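Local coordinates for protein choline dehydrogenase and related flavoproteins (Aspergillus oryzae, PDB 3Q9T) that oxidises formate as a flavin-dependent formate oxidase of the glucose-methanol-choline oxidoreductase family, carrying 8-formyl-FAD at its catalytic site, at residues 97-102 against 201-206. Sequence-based numbering, arbitrary orientation.
With FAY ([(2R,3S,4R,5R)-5-(6-amino-9H-purin-9-yl)-3,4-dihydroxytetrahydrofuran-2-yl]methyl (2R,3S,4S)-5-(8-formyl-7-methyl-2,4-dioxo-3,4-dihydrobenzo[g]pteridin-10(2H)-yl)-2,3,4-trihydroxypentyl dihydrogen diphosphate), chain D.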
loop_
_atom_site.group_PDB
_atom_site.type_symbol
_atom_site.label_atom_id
_atom_site.label_comp_id
_atom_site.label_asym_id
_atom_site.label_seq_id
_atom_site.Cartn_x
_atom_site.Cartn_y
_atom_site.Cartn_z
ATOM N N ASN A 97 -5.833 -21.144 -10.807
ATOM C CA ASN A 97 -5.468 -21.463 -9.417
ATOM C C ASN A 97 -4.316 -22.460 -9.300
ATOM O O ASN A 97 -3.773 -22.896 -10.321
ATOM C CB ASN A 97 -6.699 -21.864 -8.569
ATOM C CG ASN A 97 -7.181 -23.305 -8.834
ATOM O OD1 ASN A 97 -6.492 -24.109 -9.465
ATOM N ND2 ASN A 97 -8.366 -23.631 -8.323
ATOM N N TYR A 98 -3.909 -22.787 -8.068
ATOM C CA TYR A 98 -2.736 -23.653 -7.868
ATOM C C TYR A 98 -3.086 -25.095 -7.435
ATOM O O TYR A 98 -2.337 -25.767 -6.708
ATOM C CB TYR A 98 -1.683 -22.968 -6.967
ATOM C CG TYR A 98 -1.403 -21.557 -7.445
ATOM C CD1 TYR A 98 -1.281 -20.503 -6.546
ATOM C CD2 TYR A 98 -1.304 -21.274 -8.812
ATOM C CE1 TYR A 98 -1.062 -19.204 -6.989
ATOM C CE2 TYR A 98 -1.089 -19.979 -9.269
ATOM C CZ TYR A 98 -0.971 -18.947 -8.347
ATOM O OH TYR A 98 -0.772 -17.652 -8.776
ATOM N N PHE A 99 -4.258 -25.532 -7.887
ATOM C CA PHE A 99 -4.570 -26.950 -8.082
ATOM C C PHE A 99 -4.937 -27.771 -6.857
ATOM O O PHE A 99 -5.679 -28.745 -6.986
ATOM C CB PHE A 99 -3.427 -27.646 -8.830
ATOM C CG PHE A 99 -2.958 -26.900 -10.015
ATOM C CD1 PHE A 99 -3.739 -26.849 -11.175
ATOM C CD2 PHE A 99 -1.743 -26.241 -9.998
ATOM C CE1 PHE A 99 -3.300 -26.156 -12.303
ATOM C CE2 PHE A 99 -1.305 -25.536 -11.122
ATOM C CZ PHE A 99 -2.100 -25.491 -12.272
ATOM N N THR A 100 -4.410 -27.406 -5.692
ATOM C CA THR A 100 -4.618 -28.208 -4.492
ATOM C C THR A 100 -6.093 -28.501 -4.240
ATOM O O THR A 100 -6.959 -27.638 -4.400
ATOM C CB THR A 100 -4.002 -27.594 -3.236
ATOM O OG1 THR A 100 -2.734 -27.001 -3.551
ATOM C CG2 THR A 100 -3.788 -28.684 -2.190
ATOM N N TRP A 101 -6.363 -29.747 -3.870
ATOM C CA TRP A 101 -7.723 -30.232 -3.695
ATOM C C TRP A 101 -7.815 -30.847 -2.324
ATOM O O TRP A 101 -7.307 -31.951 -2.099
ATOM C CB TRP A 101 -8.039 -31.271 -4.755
ATOM C CG TRP A 101 -9.426 -31.848 -4.692
ATOM C CD1 TRP A 101 -9.814 -32.963 -4.016
ATOM C CD2 TRP A 101 -10.597 -31.363 -5.375
ATOM N NE1 TRP A 101 -11.153 -33.202 -4.224
ATOM C CE2 TRP A 101 -11.657 -32.236 -5.055
ATOM C CE3 TRP A 101 -10.850 -30.272 -6.216
ATOM C CZ2 TRP A 101 -12.948 -32.054 -5.541
ATOM C CZ3 TRP A 101 -12.130 -30.091 -6.699
ATOM C CH2 TRP A 101 -13.168 -30.977 -6.361
ATOM N N VAL A 102 -8.479 -30.130 -1.421
ATOM C CA VAL A 102 -8.498 -30.475 -0.015
ATOM C C VAL A 102 -9.767 -29.873 0.597
ATOM O O VAL A 102 -10.049 -28.704 0.399
ATOM C CB VAL A 102 -7.197 -29.971 0.676
ATOM C CG1 VAL A 102 -6.983 -28.477 0.391
ATOM C CG2 VAL A 102 -7.209 -30.253 2.171
ATOM N N ASP A 201 -4.564 -32.940 -6.437
ATOM C CA ASP A 201 -4.560 -31.769 -7.270
ATOM C C ASP A 201 -5.572 -31.870 -8.386
ATOM O O ASP A 201 -5.898 -32.965 -8.833
ATOM C CB ASP A 201 -3.177 -31.593 -7.875
ATOM C CG ASP A 201 -2.182 -31.075 -6.880
ATOM O OD1 ASP A 201 -1.366 -31.875 -6.375
ATOM O OD2 ASP A 201 -2.232 -29.858 -6.594
ATOM N N THR A 202 -6.047 -30.718 -8.849
ATOM C CA THR A 202 -6.855 -30.667 -10.070
ATOM C C THR A 202 -5.921 -30.671 -11.282
ATOM O O THR A 202 -5.972 -29.781 -12.153
ATOM C CB THR A 202 -7.819 -29.465 -10.096
ATOM O OG1 THR A 202 -7.125 -28.271 -9.692
ATOM C CG2 THR A 202 -9.017 -29.724 -9.151
ATOM N N ILE A 203 -5.060 -31.687 -11.305
ATOM C CA ILE A 203 -4.156 -31.958 -12.423
ATOM C C ILE A 203 -4.213 -33.456 -12.745
ATOM O O ILE A 203 -4.298 -34.291 -11.840
ATOM C CB ILE A 203 -2.709 -31.564 -12.072
ATOM C CG1 ILE A 203 -2.633 -30.054 -11.750
ATOM C CG2 ILE A 203 -1.770 -31.934 -13.212
ATOM C CD1 ILE A 203 -1.327 -29.594 -11.139
ATOM N N TYR A 204 -4.198 -33.795 -14.028
ATOM C CA TYR A 204 -4.140 -35.194 -14.439
ATOM C C TYR A 204 -3.483 -35.297 -15.798
ATOM O O TYR A 204 -3.814 -34.541 -16.720
ATOM C CB TYR A 204 -5.525 -35.841 -14.452
ATOM C CG TYR A 204 -5.511 -37.330 -14.736
ATOM C CD1 TYR A 204 -4.743 -38.195 -13.966
ATOM C CD2 TYR A 204 -6.282 -37.874 -15.761
ATOM C CE1 TYR A 204 -4.721 -39.557 -14.217
ATOM C CE2 TYR A 204 -6.271 -39.240 -16.021
ATOM C CZ TYR A 204 -5.491 -40.072 -15.243
ATOM O OH TYR A 204 -5.478 -41.422 -15.480
ATOM N N ARG A 205 -2.546 -36.232 -15.911
ATOM C CA ARG A 205 -1.702 -36.318 -17.092
ATOM C C ARG A 205 -1.231 -34.933 -17.483
ATOM O O ARG A 205 -1.355 -34.541 -18.647
ATOM C CB ARG A 205 -2.470 -36.962 -18.245
ATOM C CG ARG A 205 -2.682 -38.466 -18.079
ATOM C CD ARG A 205 -3.623 -38.980 -19.152
ATOM N NE ARG A 205 -3.104 -40.157 -19.847
ATOM C CZ ARG A 205 -2.381 -40.120 -20.964
ATOM N NH1 ARG A 205 -2.069 -38.958 -21.531
ATOM N NH2 ARG A 205 -1.963 -41.253 -21.517
ATOM N N GLY A 206 -0.717 -34.186 -16.503
ATOM C CA GLY A 206 -0.099 -32.885 -16.750
ATOM C C GLY A 206 -0.985 -31.846 -17.430
ATOM O O GLY A 206 -0.508 -30.910 -18.061
HETATM P P FAY D . -15.929 -19.110 -7.563
HETATM N N1 FAY D . -8.180 -22.943 -4.034
HETATM C C2 FAY D . -7.726 -24.254 -3.897
HETATM O O2 FAY D . -8.479 -25.125 -3.479
HETATM N N3 FAY D . -6.648 -24.679 -4.644
HETATM C C4 FAY D . -5.711 -23.755 -5.034
HETATM O O4 FAY D . -4.515 -24.099 -4.997
HETATM N N5 FAY D . -5.239 -21.479 -5.574
HETATM C C6 FAY D . -4.866 -19.410 -6.624
HETATM C C7 FAY D . -5.321 -18.211 -7.143
HETATM C C8 FAY D . -6.672 -17.874 -7.014
HETATM O O8 FAY D . -8.360 -16.464 -7.821
HETATM C C9 FAY D . -7.567 -18.807 -6.473
HETATM P PA FAY D . -14.800 -17.721 -9.754
HETATM C "C1'" FAY D . -9.460 -20.569 -5.075
HETATM C C10 FAY D . -7.389 -22.000 -4.646
HETATM N N10 FAY D . -7.952 -20.822 -5.146
HETATM N N1A FAY D . -19.650 -9.973 -15.759
HETATM O O1A FAY D . -13.855 -16.567 -9.797
HETATM C C1B FAY D . -17.074 -14.137 -13.861
HETATM O O1P FAY D . -16.873 -19.930 -8.410
HETATM C "C2'" FAY D . -10.214 -21.253 -6.239
HETATM O "O2'" FAY D . -9.503 -21.004 -7.399
HETATM C C2A FAY D . -19.505 -11.216 -16.347
HETATM O O2A FAY D . -14.160 -19.045 -10.036
HETATM C C2B FAY D . -15.572 -14.293 -13.699
HETATM O O2B FAY D . -14.850 -14.016 -14.885
HETATM O O2P FAY D . -16.590 -18.684 -6.265
HETATM C "C3'" FAY D . -11.734 -21.006 -6.513
HETATM O "O3'" FAY D . -12.103 -20.899 -7.886
HETATM N N3A FAY D . -18.786 -12.215 -15.711
HETATM C C3B FAY D . -15.464 -15.753 -13.321
HETATM O O3B FAY D . -15.497 -16.525 -14.496
HETATM O O3P FAY D . -15.536 -17.755 -8.341
HETATM C "C4'" FAY D . -12.343 -19.827 -5.796
HETATM O "O4'" FAY D . -11.958 -19.964 -4.431
HETATM C C4A FAY D . -18.225 -11.971 -14.499
HETATM C C4B FAY D . -16.749 -16.028 -12.578
HETATM O O4B FAY D . -17.621 -14.944 -12.850
HETATM C C4X FAY D . -6.094 -22.400 -5.026
HETATM C "C5'" FAY D . -13.881 -19.809 -5.971
HETATM O "O5'" FAY D . -14.494 -19.847 -7.268
HETATM C C5A FAY D . -18.369 -10.728 -13.887
HETATM C C5B FAY D . -16.506 -16.178 -11.089
HETATM O O5B FAY D . -15.955 -17.453 -10.868
HETATM C C5X FAY D . -5.723 -20.229 -5.894
HETATM C C6A FAY D . -19.082 -9.715 -14.523
HETATM N N6A FAY D . -19.136 -8.490 -13.981
HETATM N N7A FAY D . -17.722 -10.771 -12.704
HETATM C C7M FAY D . -4.300 -17.227 -7.662
HETATM C C8A FAY D . -17.184 -11.998 -12.539
HETATM C C8M FAY D . -7.202 -16.809 -7.895
HETATM C C9A FAY D . -7.103 -19.970 -5.863
HETATM N N9A FAY D . -17.482 -12.744 -13.641
HETATM O O HOH W 1 -7.429 -26.126 -11.351
HETATM O O HOH W 2 -0.770 -28.743 -4.887
#
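The Phe99 ring is covered on both faces, by Ile203 from across the contact and by Asn97 O of its own segment. Ile203 crosses it obliquely, CG1 anti to the carbonyl carbon (chi1 -60°) and the chain extended beyond, so that CD1 lies over one face, displaced toward the rim, a CH-pi contact 3.6 Å from the ring centroid; Asn97 O sits over the centre of the opposite face. The backbone O of Phe99 is the main polar link: Thr202 N donates to it in the carbonyl plane, on a lone pair, a hydrogen bond of 2.7 Å with an N-H...O angle of 159°, while CA of Asp201 adds a C-H...O contact. The two branches of Thr202 part company. CG2 touches CE3 of Trp101 at 3.5 Å, the side chains crossing at about a right angle, and OG1 reaches a water shared with Asn97 OD1. A second water joins Asp201 OD2 to Thr100 OG1.

Away from Thr202, 97-102 lines the FAD site. Asn97 closes an Asx turn, OD1 taking Phe99 N from above the carbonyl plane, and sends ND2 to the ribityl O2' at 3.0 Å. Flavin N3 donates to Thr100 O at 3.0 Å, and the Tyr98 ring lays a face over C6. Gln555, opening helix 555-572, bonds Asn97 ND2 through OE1, and Thr100 O and Thr202 OG1 through NE2. Thr100 and Asp201 form an antiparallel non-hydrogen-bonded pair, joining the short, weakly bonded strand 100-101 to strand 195-204, with strand 155-159 packed against Trp101 and Thr202.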